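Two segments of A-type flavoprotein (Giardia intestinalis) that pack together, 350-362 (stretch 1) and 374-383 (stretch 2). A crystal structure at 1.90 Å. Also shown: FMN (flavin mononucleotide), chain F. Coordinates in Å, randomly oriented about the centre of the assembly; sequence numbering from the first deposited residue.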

# COMPACT_ATOMS: atom_id res chain seq x y z
N PHE A 350 -11.34 -0.71 -26.63
CA PHE A 350 -11.57 -2.15 -26.63
C PHE A 350 -10.67 -2.77 -27.70
O PHE A 350 -10.10 -2.05 -28.54
CB PHE A 350 -13.05 -2.49 -26.88
CG PHE A 350 -13.56 -2.07 -28.24
CD1 PHE A 350 -14.04 -0.79 -28.45
CD2 PHE A 350 -13.53 -2.97 -29.32
CE1 PHE A 350 -14.52 -0.39 -29.73
CE2 PHE A 350 -13.99 -2.58 -30.60
CZ PHE A 350 -14.48 -1.30 -30.80
N GLY A 351 -10.53 -4.08 -27.65
CA GLY A 351 -9.67 -4.82 -28.56
C GLY A 351 -10.46 -5.47 -29.68
O GLY A 351 -10.07 -5.35 -30.85
N TRP A 352 -11.53 -6.17 -29.33
CA TRP A 352 -12.30 -6.90 -30.34
C TRP A 352 -13.80 -6.80 -30.16
O TRP A 352 -14.54 -6.84 -31.15
CB TRP A 352 -11.87 -8.37 -30.44
CG TRP A 352 -11.77 -9.09 -29.13
CD1 TRP A 352 -12.71 -9.87 -28.54
CD2 TRP A 352 -10.64 -9.07 -28.24
NE1 TRP A 352 -12.24 -10.36 -27.34
CE2 TRP A 352 -10.97 -9.88 -27.14
CE3 TRP A 352 -9.38 -8.45 -28.28
CZ2 TRP A 352 -10.08 -10.08 -26.07
CZ3 TRP A 352 -8.50 -8.65 -27.22
CH2 TRP A 352 -8.86 -9.46 -26.13
N SER A 353 -14.26 -6.64 -28.92
CA SER A 353 -15.68 -6.56 -28.65
C SER A 353 -15.94 -5.51 -27.57
O SER A 353 -15.46 -5.62 -26.46
CB SER A 353 -16.24 -7.93 -28.25
OG SER A 353 -17.62 -7.84 -27.86
N ASN A 354 -16.66 -4.46 -27.96
CA ASN A 354 -16.96 -3.33 -27.07
C ASN A 354 -17.97 -3.71 -25.98
O ASN A 354 -19.17 -3.83 -26.24
CB ASN A 354 -17.45 -2.14 -27.90
CG ASN A 354 -17.94 -0.97 -27.04
OD1 ASN A 354 -17.32 -0.62 -26.03
ND2 ASN A 354 -19.06 -0.37 -27.44
N ARG A 355 -17.49 -3.91 -24.75
CA ARG A 355 -18.39 -4.31 -23.66
C ARG A 355 -18.39 -3.40 -22.43
O ARG A 355 -19.42 -3.24 -21.78
CB ARG A 355 -18.14 -5.77 -23.22
CG ARG A 355 -18.38 -6.82 -24.35
CD ARG A 355 -19.89 -6.98 -24.70
NE ARG A 355 -20.63 -7.54 -23.57
CZ ARG A 355 -20.69 -8.84 -23.25
NH1 ARG A 355 -20.08 -9.77 -23.98
NH2 ARG A 355 -21.38 -9.20 -22.18
N ALA A 356 -17.24 -2.80 -22.14
CA ALA A 356 -17.12 -1.97 -20.93
C ALA A 356 -18.04 -0.74 -20.99
O ALA A 356 -18.77 -0.45 -20.05
CB ALA A 356 -15.68 -1.54 -20.72
N VAL A 357 -18.02 -0.04 -22.12
CA VAL A 357 -18.79 1.20 -22.26
C VAL A 357 -20.32 0.96 -22.18
O VAL A 357 -20.98 1.64 -21.40
CB VAL A 357 -18.35 2.00 -23.49
CG1 VAL A 357 -19.31 3.20 -23.74
CG2 VAL A 357 -16.90 2.49 -23.28
N PRO A 358 -20.87 -0.00 -22.96
CA PRO A 358 -22.26 -0.41 -22.72
C PRO A 358 -22.59 -0.76 -21.28
O PRO A 358 -23.66 -0.36 -20.80
CB PRO A 358 -22.42 -1.65 -23.65
CG PRO A 358 -21.51 -1.29 -24.80
CD PRO A 358 -20.30 -0.74 -24.11
N ASP A 359 -21.70 -1.51 -20.60
CA ASP A 359 -21.92 -1.88 -19.20
C ASP A 359 -21.87 -0.64 -18.30
O ASP A 359 -22.68 -0.52 -17.39
CB ASP A 359 -20.91 -2.91 -18.70
CG ASP A 359 -21.18 -4.32 -19.22
OD1 ASP A 359 -22.21 -4.54 -19.89
OD2 ASP A 359 -20.34 -5.20 -18.96
N ILE A 360 -20.94 0.28 -18.56
CA ILE A 360 -20.88 1.52 -17.77
C ILE A 360 -22.15 2.38 -17.99
O ILE A 360 -22.76 2.86 -17.03
CB ILE A 360 -19.65 2.33 -18.12
CG1 ILE A 360 -18.38 1.61 -17.62
CG2 ILE A 360 -19.76 3.70 -17.48
CD1 ILE A 360 -17.07 2.25 -18.18
N VAL A 361 -22.55 2.53 -19.24
CA VAL A 361 -23.78 3.28 -19.58
C VAL A 361 -25.00 2.70 -18.85
O VAL A 361 -25.78 3.45 -18.24
CB VAL A 361 -24.02 3.34 -21.12
CG1 VAL A 361 -25.52 3.66 -21.47
CG2 VAL A 361 -23.05 4.36 -21.83
N ALA A 362 -25.17 1.39 -18.89
CA ALA A 362 -26.32 0.74 -18.25
C ALA A 362 -26.29 0.99 -16.74
O ALA A 362 -27.32 1.30 -16.11
CB ALA A 362 -26.34 -0.75 -18.55
N ASP A 374 -25.88 10.74 -23.72
CA ASP A 374 -25.31 10.12 -24.91
C ASP A 374 -24.94 8.67 -24.57
O ASP A 374 -23.88 8.42 -23.98
CB ASP A 374 -24.07 10.91 -25.34
CG ASP A 374 -23.44 10.40 -26.62
OD1 ASP A 374 -23.84 9.32 -27.13
OD2 ASP A 374 -22.51 11.08 -27.10
N GLU A 375 -25.79 7.72 -24.94
CA GLU A 375 -25.57 6.33 -24.57
C GLU A 375 -24.58 5.55 -25.44
O GLU A 375 -24.35 4.36 -25.20
CB GLU A 375 -26.88 5.57 -24.57
CG GLU A 375 -27.90 6.10 -23.59
CD GLU A 375 -29.13 5.24 -23.61
OE1 GLU A 375 -29.39 4.63 -24.68
OE2 GLU A 375 -29.83 5.15 -22.59
N LYS A 376 -24.04 6.20 -26.46
CA LYS A 376 -23.02 5.59 -27.29
C LYS A 376 -21.64 5.83 -26.68
O LYS A 376 -20.79 4.94 -26.71
CB LYS A 376 -23.07 6.16 -28.70
N GLY A 377 -21.43 7.03 -26.11
CA GLY A 377 -20.12 7.43 -25.63
C GLY A 377 -19.08 7.51 -26.74
O GLY A 377 -19.40 7.79 -27.91
N ILE A 378 -17.82 7.30 -26.37
CA ILE A 378 -16.76 7.21 -27.36
C ILE A 378 -16.04 5.89 -27.12
O ILE A 378 -15.61 5.63 -26.02
CB ILE A 378 -15.75 8.39 -27.30
CG1 ILE A 378 -16.45 9.70 -27.70
CG2 ILE A 378 -14.55 8.11 -28.20
CD1 ILE A 378 -15.67 10.93 -27.35
N THR A 379 -15.98 5.05 -28.15
CA THR A 379 -15.20 3.83 -28.07
C THR A 379 -14.27 3.76 -29.28
O THR A 379 -14.51 4.40 -30.31
CB THR A 379 -16.08 2.56 -28.00
OG1 THR A 379 -16.94 2.51 -29.15
CG2 THR A 379 -16.96 2.62 -26.79
N PHE A 380 -13.21 2.99 -29.14
CA PHE A 380 -12.23 2.84 -30.20
C PHE A 380 -11.43 1.57 -29.97
O PHE A 380 -11.25 1.13 -28.83
CB PHE A 380 -11.29 4.06 -30.26
CG PHE A 380 -10.59 4.35 -28.97
CD1 PHE A 380 -11.25 5.04 -27.93
CD2 PHE A 380 -9.28 3.91 -28.76
CE1 PHE A 380 -10.61 5.29 -26.72
CE2 PHE A 380 -8.62 4.16 -27.57
CZ PHE A 380 -9.28 4.85 -26.54
N LYS A 381 -10.95 0.99 -31.06
CA LYS A 381 -10.13 -0.21 -31.01
C LYS A 381 -8.63 0.04 -30.85
O LYS A 381 -8.00 0.61 -31.68
CB LYS A 381 -10.45 -1.15 -32.19
CG LYS A 381 -9.52 -2.26 -32.38
CD LYS A 381 -9.79 -2.95 -33.71
CE LYS A 381 -11.21 -3.24 -33.91
NZ LYS A 381 -11.44 -4.64 -34.37
N PHE A 382 -8.12 -0.36 -29.70
CA PHE A 382 -6.71 -0.37 -29.35
C PHE A 382 -6.05 0.96 -29.05
O PHE A 382 -5.51 1.12 -28.01
CB PHE A 382 -5.90 -1.22 -30.29
CG PHE A 382 -5.99 -2.66 -30.00
CD1 PHE A 382 -5.62 -3.14 -28.77
CD2 PHE A 382 -6.48 -3.53 -30.92
CE1 PHE A 382 -5.74 -4.43 -28.48
CE2 PHE A 382 -6.58 -4.86 -30.62
CZ PHE A 382 -6.21 -5.30 -29.40
N ASN A 383 -6.09 1.88 -29.99
CA ASN A 383 -5.36 3.12 -29.87
C ASN A 383 -6.11 4.37 -30.30
O ASN A 383 -6.99 4.28 -31.08
CB ASN A 383 -4.11 2.92 -30.69
CG ASN A 383 -3.02 3.87 -30.35
OD1 ASN A 383 -3.11 4.66 -29.46
ND2 ASN A 383 -1.97 3.78 -31.09
N1 FMN F . -10.76 -6.36 -25.47
C2 FMN F . -12.03 -6.76 -25.73
O2 FMN F . -12.66 -6.24 -26.66
N3 FMN F . -12.60 -7.78 -24.99
C4 FMN F . -11.91 -8.37 -23.94
O4 FMN F . -12.52 -9.17 -23.23
C4A FMN F . -10.60 -7.95 -23.65
N5 FMN F . -9.84 -8.52 -22.64
C5A FMN F . -8.55 -8.07 -22.41
C6 FMN F . -7.77 -8.63 -21.39
C7 FMN F . -6.46 -8.19 -21.15
C7M FMN F . -5.61 -8.97 -20.18
C8 FMN F . -5.91 -7.17 -21.93
C8M FMN F . -4.55 -6.58 -21.63
C9 FMN F . -6.68 -6.61 -22.94
C9A FMN F . -7.99 -7.05 -23.20
N10 FMN F . -8.76 -6.47 -24.21
C10 FMN F . -10.03 -6.94 -24.45
C1' FMN F . -8.22 -5.37 -25.08
C2' FMN F . -8.21 -4.02 -24.37
O2' FMN F . -9.52 -3.53 -24.12
C3' FMN F . -7.35 -3.11 -25.25
O3' FMN F . -6.00 -3.50 -25.06
C4' FMN F . -7.47 -1.63 -24.94
O4' FMN F . -6.83 -0.89 -25.97
C5' FMN F . -6.80 -1.27 -23.62
O5' FMN F . -7.14 0.06 -23.28
P FMN F . -6.11 0.90 -22.40
O1P FMN F . -6.90 2.10 -21.89
O2P FMN F . -5.65 0.02 -21.28
O3P FMN F . -4.92 1.36 -23.22
O HOH W 1 -20.65 2.05 -26.71

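What joins the two backbones? Phe350 forms a parallel bridge with Lys381: Phe350 N donates to Phe380 O (2.9 Å), and Phe382 N donates to Phe350 O (2.8 Å). Phe350 O also receives a CA-H...O contact from Lys381 CA at 3.1 Å.

How does the Phe350 ring reach the other stretch? With chi1 at 64° (p), the ring lies along stretch 2, one face over Lys381 N and its edge at Thr379, Phe350 CE1 lying 3.8 Å from Thr379 CB. The flat ring can thus cover backbone and side chain together.

Why does glycine suit position 351? Gly351 CA sits over the face of the Phe382 ring, 3.8 Å from its centroid, in a CH-pi contact. A CB here would clash with Trp352 CE3 and lie tight against Phe382 CZ. Phe382, chi1 -80° (m), starts sideways, but the end of its side chain comes nearer, so its ring face meets Gly351 CA, while Gly351 N donates to FMN O2 (3.2 Å).

What does the helix contribute? Val357 and Val361, one turn apart and both t, point toward stretch 2 and are buried. Val357 CG2 meets Thr379 CG2 at 3.5 Å; Val361 CG1 lies 3.9 Å from Glu375 CB. Compact branched side chains fit this close approach. Nearby, a water links Asn354 ND2 (3.0 Å) to Lys376 O (2.9 Å).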